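Local coordinates for protein bifunctional autolysin (Staphylococcus aureus subsp. aureus Mu50, PDB 6FXO) that probably cleaves the glycan strands of staphylococcal cell-wall peptidoglycan, as a family 73 N-acetylglucosaminidase belonging to a bifunctional autolysin, at residues F95-Q100 and A175-A180. Residues are numbered along the deposited sequence; the frame is centred on the assembly and turned at random.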
loop_
_atom_site.group_PDB
_atom_site.type_symbol
_atom_site.label_atom_id
_atom_site.label_comp_id
_atom_site.label_asym_id
_atom_site.label_seq_id
_atom_site.Cartn_x
_atom_site.Cartn_y
_atom_site.Cartn_z
ATOM N N PHE A 95 -3.072 -4.844 -15.523
ATOM C CA PHE A 95 -2.412 -4.647 -14.252
ATOM C C PHE A 95 -1.024 -5.214 -14.202
ATOM O O PHE A 95 -0.136 -4.567 -13.660
ATOM C CB PHE A 95 -3.236 -5.205 -13.057
ATOM C CG PHE A 95 -4.209 -4.246 -12.397
ATOM C CD1 PHE A 95 -3.757 -3.190 -11.608
ATOM C CD2 PHE A 95 -5.572 -4.380 -12.587
ATOM C CE1 PHE A 95 -4.646 -2.287 -11.049
ATOM C CE2 PHE A 95 -6.461 -3.481 -12.015
ATOM C CZ PHE A 95 -5.994 -2.443 -11.256
ATOM N N ASN A 96 -0.803 -6.417 -14.804
ATOM C CA ASN A 96 0.546 -6.931 -14.723
ATOM C C ASN A 96 1.446 -6.002 -15.474
ATOM O O ASN A 96 2.627 -5.802 -15.169
ATOM C CB ASN A 96 0.571 -8.331 -15.305
ATOM C CG ASN A 96 1.716 -9.149 -14.799
ATOM O OD1 ASN A 96 2.733 -9.225 -15.498
ATOM N ND2 ASN A 96 1.640 -9.772 -13.588
ATOM N N LYS A 97 0.845 -5.391 -16.427
ATOM C CA LYS A 97 1.524 -4.439 -17.297
ATOM C C LYS A 97 1.916 -3.215 -16.524
ATOM O O LYS A 97 3.064 -2.789 -16.645
ATOM C CB LYS A 97 0.629 -4.048 -18.492
ATOM C CG LYS A 97 1.385 -3.649 -19.767
ATOM C CD LYS A 97 0.626 -2.578 -20.584
ATOM C CE LYS A 97 1.307 -2.217 -21.895
ATOM N NZ LYS A 97 0.674 -1.047 -22.589
ATOM N N ALA A 98 0.982 -2.629 -15.719
ATOM C CA ALA A 98 1.410 -1.474 -15.010
ATOM C C ALA A 98 2.459 -1.886 -14.030
ATOM O O ALA A 98 3.374 -1.099 -13.757
ATOM C CB ALA A 98 0.232 -0.845 -14.301
ATOM N N ALA A 99 2.339 -3.149 -13.512
ATOM C CA ALA A 99 3.345 -3.564 -12.551
ATOM C C ALA A 99 4.752 -3.697 -13.143
ATOM O O ALA A 99 5.730 -3.152 -12.596
ATOM C CB ALA A 99 2.928 -4.866 -11.891
ATOM N N GLN A 100 4.871 -4.427 -14.253
ATOM C CA GLN A 100 6.219 -4.521 -14.781
ATOM C C GLN A 100 6.772 -3.222 -15.310
ATOM O O GLN A 100 7.976 -3.049 -15.238
ATOM C CB GLN A 100 6.414 -5.611 -15.858
ATOM C CG GLN A 100 5.203 -6.386 -16.325
ATOM C CD GLN A 100 5.534 -7.086 -17.621
ATOM O OE1 GLN A 100 6.119 -8.174 -17.640
ATOM N NE2 GLN A 100 5.157 -6.472 -18.747
ATOM N N ALA A 175 -7.245 3.346 -18.402
ATOM C CA ALA A 175 -7.166 4.163 -17.208
ATOM C C ALA A 175 -6.158 3.515 -16.286
ATOM O O ALA A 175 -5.425 4.187 -15.561
ATOM C CB ALA A 175 -8.522 4.248 -16.532
ATOM N N ILE A 176 -6.114 2.187 -16.323
ATOM C CA ILE A 176 -5.165 1.498 -15.477
ATOM C C ILE A 176 -3.719 1.781 -15.872
ATOM O O ILE A 176 -2.872 1.979 -14.991
ATOM C CB ILE A 176 -5.450 -0.019 -15.579
ATOM C CG1 ILE A 176 -6.727 -0.331 -14.856
ATOM C CG2 ILE A 176 -4.263 -0.852 -15.054
ATOM C CD1 ILE A 176 -7.376 -1.724 -15.114
ATOM N N VAL A 177 -3.425 1.862 -17.186
ATOM C CA VAL A 177 -2.029 2.119 -17.463
ATOM C C VAL A 177 -1.604 3.493 -17.130
ATOM O O VAL A 177 -0.574 3.673 -16.484
ATOM C CB VAL A 177 -1.543 1.676 -18.862
ATOM C CG1 VAL A 177 -0.015 1.633 -18.892
ATOM C CG2 VAL A 177 -2.111 0.306 -19.213
ATOM N N GLY A 178 -2.386 4.479 -17.519
ATOM C CA GLY A 178 -1.983 5.821 -17.200
ATOM C C GLY A 178 -2.097 6.153 -15.724
ATOM O O GLY A 178 -1.226 6.909 -15.250
ATOM N N GLY A 179 -3.108 5.568 -14.968
ATOM C CA GLY A 179 -3.164 5.933 -13.571
ATOM C C GLY A 179 -2.041 5.294 -12.810
ATOM O O GLY A 179 -1.564 5.847 -11.807
ATOM N N ALA A 180 -1.553 4.166 -13.350
ATOM C CA ALA A 180 -0.487 3.526 -12.620
ATOM C C ALA A 180 0.794 4.234 -12.368
ATOM O O ALA A 180 1.321 4.037 -11.283
ATOM C CB ALA A 180 -0.217 2.152 -13.195
#
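Ile176 meets Phe95 with both of its branches. Its CG2, placed anti to the backbone N, sits over the centre of the Phe95 ring as a CH-pi contact, 4.2 Å from the centroid and 9° off the ring normal. The other branch ends in CD1, which lies on the same side of the ring plane but displaced outward past CE2, 3.7 Å from Phe95 CE2, and the two side chains cross at about a right angle. Val177 comes next and faces the more exposed flank: its CG2 lies 4.2 Å from CD in the aliphatic part of Lys97. At Val177 the backbones come closer, its CA 5.5 Å from Ala98 CA, an approach consistent with the small alanine there. One turn beyond Ile176, Ala180 meets Ala98 methyl to methyl. No hydrogen bond joins the segments, so apolar packing carries the contact. Helix 106-116 also packs on the first segment, Ile110 and Ala113 touching Phe95 and Leu109 touching Ala98. The short axes run nearly parallel, 21° apart and 9.0 Å at closest approach. This is helix-helix core packing within the lysozyme-like, largely helical catalytic domain of a family 73 glycoside hydrolase.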